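Side-chain contacts in putative mandelate racemase (Bordetella bronchiseptica, PDB 3OZY), which is of unknown function but probably uses magnesium to act on carboxylate substrates, as other enolase superfamily members do: residues S108-D111 with I112-D116; N307-I310 with T311-A314. One frame throughout, in Å; residues are numbered along the deposited sequence.

Both contacts are buried and local. Contact 1 joins successive turns in the middle of helix 102-122, in the N-terminal domain of the enolase superfamily fold. Contact 2 joins the residues leading into helix 309-321 to its first turn, in the C-terminal barrel domain. The place in the helix sets the chemistry. In contact 1 the backbone bonds to itself, Asp111 and Trp115 reach out to Thr285, and Ser108 bonds back to Ile104 of the same helix. In contact 2 a carboxylate serves the first amides of the helix. The two helices meet across the domain boundary, where Ile112 CD1 packs 3.7 Å from Ala314 CB; the contact centres are about 12 Å apart.

Contact 1: residues S108-D111 with I112-D116; sequences SGVD and IALWD
Asp111 lays its carboxylate alongside the indole of Trp115, one turn further along the helix. The two side chains point the same way. Asp111 OD2 comes 3.4 Å from Trp115 CD1, and Asp111 CG lies at the ring edge, in its plane. The carboxylate and ring planes are turned 62° apart. Asp111 has CG anti to its backbone N (chi1 -177°), which carries the carboxylate beside the pyrrole edge of the indole. The two groups share a partner outside the helix turn: Thr285 OG1 is hydrogen-bonded to both Asp111 OD1 and Trp115 NE1. This ties down both polar ends.

Beneath them runs regular alpha-helical bonding. Ile112 N donates to Ser108 O at 2.9 Å, and Trp115 N to Asp111 O at 3.0 Å. The same carbonyl oxygen also lies at the indole edge, 3.3 Å from Trp115 CD1. On another side of the helix, Val110 CG1 and Leu114 CD1 are a loose apolar pair 4.5 Å apart. Ile112 CG1 rests over Ser108 O, while Ser108 OG bonds back to Ile104 O.

These are i to i+4 contacts in a helix of the N-terminal domain. Val110 faces helix 58-73, Asp111 and Leu114 touch Ile81 of helix 81-97, and Ile112 and Trp115 pack on Ile284 of helix 284-296 in the barrel domain.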
loop_
_atom_site.group_PDB
_atom_site.type_symbol
_atom_site.label_atom_id
_atom_site.label_comp_id
_atom_site.label_asym_id
_atom_site.label_seq_id
_atom_site.Cartn_x
_atom_site.Cartn_y
_atom_site.Cartn_z
ATOM N N SER A 108 -3.421 9.673 -7.406
ATOM C CA SER A 108 -4.804 10.035 -7.667
ATOM C C SER A 108 -5.002 11.542 -7.689
ATOM O O SER A 108 -5.706 12.069 -8.544
ATOM C CB SER A 108 -5.722 9.440 -6.603
ATOM O OG SER A 108 -5.607 8.030 -6.534
ATOM N N GLY A 109 -4.381 12.227 -6.735
ATOM C CA GLY A 109 -4.456 13.680 -6.659
ATOM C C GLY A 109 -3.859 14.333 -7.897
ATOM O O GLY A 109 -4.415 15.289 -8.452
ATOM N N VAL A 110 -2.727 13.791 -8.347
ATOM C CA VAL A 110 -2.061 14.293 -9.545
ATOM C C VAL A 110 -2.887 13.999 -10.799
ATOM O O VAL A 110 -3.051 14.859 -11.673
ATOM C CB VAL A 110 -0.649 13.694 -9.661
ATOM C CG1 VAL A 110 -0.024 13.996 -11.034
ATOM C CG2 VAL A 110 0.231 14.199 -8.509
ATOM N N ASP A 111 -3.436 12.791 -10.876
ATOM C CA ASP A 111 -4.296 12.408 -11.997
ATOM C C ASP A 111 -5.527 13.317 -12.108
ATOM O O ASP A 111 -5.894 13.753 -13.204
ATOM C CB ASP A 111 -4.705 10.932 -11.868
ATOM C CG ASP A 111 -5.534 10.441 -13.047
ATOM O OD1 ASP A 111 -4.935 10.021 -14.065
ATOM O OD2 ASP A 111 -6.783 10.464 -12.970
ATOM N N ILE A 112 -6.167 13.603 -10.979
ATOM C CA ILE A 112 -7.284 14.539 -10.975
ATOM C C ILE A 112 -6.828 15.898 -11.509
ATOM O O ILE A 112 -7.519 16.505 -12.321
ATOM C CB ILE A 112 -7.907 14.679 -9.571
ATOM C CG1 ILE A 112 -8.696 13.408 -9.224
ATOM C CG2 ILE A 112 -8.838 15.879 -9.520
ATOM C CD1 ILE A 112 -9.097 13.287 -7.761
ATOM N N ALA A 113 -5.656 16.360 -11.079
ATOM C CA ALA A 113 -5.149 17.647 -11.556
ATOM C C ALA A 113 -4.925 17.635 -13.071
ATOM O O ALA A 113 -5.189 18.633 -13.745
ATOM C CB ALA A 113 -3.874 18.043 -10.810
ATOM N N LEU A 114 -4.449 16.514 -13.612
ATOM C CA LEU A 114 -4.254 16.419 -15.056
ATOM C C LEU A 114 -5.588 16.487 -15.798
ATOM O O LEU A 114 -5.680 17.096 -16.856
ATOM C CB LEU A 114 -3.491 15.149 -15.426
ATOM C CG LEU A 114 -2.035 15.109 -14.959
ATOM C CD1 LEU A 114 -1.401 13.774 -15.289
ATOM C CD2 LEU A 114 -1.234 16.249 -15.593
ATOM N N TRP A 115 -6.628 15.863 -15.246
ATOM C CA TRP A 115 -7.951 15.934 -15.858
ATOM C C TRP A 115 -8.532 17.347 -15.760
ATOM O O TRP A 115 -9.179 17.828 -16.696
ATOM C CB TRP A 115 -8.902 14.895 -15.243
ATOM C CG TRP A 115 -8.758 13.531 -15.851
ATOM C CD1 TRP A 115 -8.050 12.463 -15.356
ATOM C CD2 TRP A 115 -9.340 13.091 -17.077
ATOM N NE1 TRP A 115 -8.160 11.384 -16.208
ATOM C CE2 TRP A 115 -8.957 11.742 -17.264
ATOM C CE3 TRP A 115 -10.160 13.701 -18.032
ATOM C CZ2 TRP A 115 -9.362 11.000 -18.375
ATOM C CZ3 TRP A 115 -10.558 12.963 -19.134
ATOM C CH2 TRP A 115 -10.156 11.626 -19.298
ATOM N N ASP A 116 -8.313 18.006 -14.630
ATOM C CA ASP A 116 -8.756 19.384 -14.469
ATOM C C ASP A 116 -8.057 20.255 -15.509
ATOM O O ASP A 116 -8.687 21.068 -16.182
ATOM C CB ASP A 116 -8.467 19.864 -13.039
ATOM C CG ASP A 116 -8.933 21.285 -12.790
ATOM O OD1 ASP A 116 -10.104 21.604 -13.085
ATOM O OD2 ASP A 116 -8.125 22.084 -12.279
#

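Contact 2: residues N307-I310 with T311-A314; sequences NDII and TVAA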
loop_
_atom_site.group_PDB
_atom_site.type_symbol
_atom_site.label_atom_id
_atom_site.label_comp_id
_atom_site.label_asym_id
_atom_site.label_seq_id
_atom_site.Cartn_x
_atom_site.Cartn_y
_atom_site.Cartn_z
ATOM N N ASN A 307 -13.524 13.804 1.843
ATOM C CA ASN A 307 -12.361 14.517 2.388
ATOM C C ASN A 307 -12.470 16.018 2.182
ATOM O O ASN A 307 -12.276 16.785 3.121
ATOM C CB ASN A 307 -11.020 14.036 1.828
ATOM C CG ASN A 307 -9.853 14.536 2.660
ATOM O OD1 ASN A 307 -9.638 14.058 3.768
ATOM N ND2 ASN A 307 -9.128 15.533 2.152
ATOM N N ASP A 308 -12.752 16.443 0.958
ATOM C CA ASP A 308 -12.804 17.872 0.650
ATOM C C ASP A 308 -13.634 18.098 -0.612
ATOM O O ASP A 308 -14.067 17.142 -1.251
ATOM C CB ASP A 308 -11.387 18.430 0.497
ATOM C CG ASP A 308 -10.602 17.712 -0.589
ATOM O OD1 ASP A 308 -10.965 17.890 -1.769
ATOM O OD2 ASP A 308 -9.644 16.981 -0.267
ATOM N N ILE A 309 -13.862 19.352 -0.979
ATOM C CA ILE A 309 -14.753 19.629 -2.093
ATOM C C ILE A 309 -14.167 19.180 -3.438
ATOM O O ILE A 309 -14.905 18.930 -4.387
ATOM C CB ILE A 309 -15.169 21.120 -2.136
ATOM C CG1 ILE A 309 -16.424 21.315 -2.997
ATOM C CG2 ILE A 309 -14.020 21.982 -2.627
ATOM C CD1 ILE A 309 -17.671 20.677 -2.434
ATOM N N ILE A 310 -12.845 19.087 -3.520
ATOM C CA ILE A 310 -12.222 18.606 -4.749
ATOM C C ILE A 310 -12.450 17.111 -4.913
ATOM O O ILE A 310 -12.802 16.653 -6.001
ATOM C CB ILE A 310 -10.726 18.925 -4.793
ATOM C CG1 ILE A 310 -10.527 20.440 -4.701
ATOM C CG2 ILE A 310 -10.087 18.337 -6.060
ATOM C CD1 ILE A 310 -9.116 20.885 -4.986
ATOM N N THR A 311 -12.291 16.349 -3.836
ATOM C CA THR A 311 -12.559 14.917 -3.954
ATOM C C THR A 311 -14.031 14.676 -4.271
ATOM O O THR A 311 -14.372 13.785 -5.044
ATOM C CB THR A 311 -12.083 14.094 -2.709
ATOM O OG1 THR A 311 -12.850 14.420 -1.541
ATOM C CG2 THR A 311 -10.623 14.358 -2.403
ATOM N N VAL A 312 -14.909 15.478 -3.682
ATOM C CA VAL A 312 -16.322 15.419 -4.019
ATOM C C VAL A 312 -16.567 15.740 -5.499
ATOM O O VAL A 312 -17.200 14.958 -6.217
ATOM C CB VAL A 312 -17.144 16.336 -3.088
ATOM C CG1 VAL A 312 -18.574 16.540 -3.613
ATOM C CG2 VAL A 312 -17.151 15.748 -1.686
ATOM N N ALA A 313 -16.068 16.883 -5.960
ATOM C CA ALA A 313 -16.290 17.280 -7.344
ATOM C C ALA A 313 -15.734 16.279 -8.350
ATOM O O ALA A 313 -16.388 15.980 -9.345
ATOM C CB ALA A 313 -15.721 18.677 -7.615
ATOM N N ALA A 314 -14.526 15.777 -8.105
ATOM C CA ALA A 314 -13.896 14.850 -9.047
ATOM C C ALA A 314 -14.777 13.622 -9.228
ATOM O O ALA A 314 -15.048 13.199 -10.354
ATOM C CB ALA A 314 -12.511 14.444 -8.571
#
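Asp308 OD1 accepts from Thr311 N at 2.9 Å, and this bond caps the start of helix 309-321. Asp308 is the N-cap residue of a helix in the beta-alpha barrel domain. The amide reaches OD1 from above the carboxylate plane, 40° out of it. Ile310 N makes a second, weak bond to the same oxygen, with an N-H...O angle of 121°. One carboxylate oxygen therefore serves two amides of the first turn, which have no earlier helical carbonyl to bond. The amide end of the helix would probably favour the charged form of Asp308. Its chi1 of 58° sets CG between the backbone N and the carbonyl carbon and folds the carboxylate back over the helix end.

The other oxygen, Asp308 OD2, takes a nearly straight bond from Asn307 ND2 at 2.9 Å, on its anti side. Ser51 OG also bonds to OD2, so both carboxylate oxygens are held. Asn307 ND2 has a further partner in Gln34 O, on strand 32-42 of the N-terminal domain. This polar chain joins the helix start to that domain.

The helical backbone bonding begins with Val312 N to Asp308 O, at 3.1 Å and in the carbonyl plane. Ala313 N and Ala314 N continue it to Ile309 O and Ile310 O.

Packing lies further out. Ile310 turns to Met35 and Leu37 of strand 32-42. Val312 leans on Phe328 and Trp330 of strand 328-331, and its CG1 is 4.4 Å from Ile309 CD1. The Asp308 and Thr311 side chains cross at about a right angle. Thr311 OG1 is hydrogen-bonded to Thr305 O and also lies 3.0 Å from Asp308 O, so two acceptors are within its reach. Its methyl, CG2, lies 3.5 Å from Asp308 OD2.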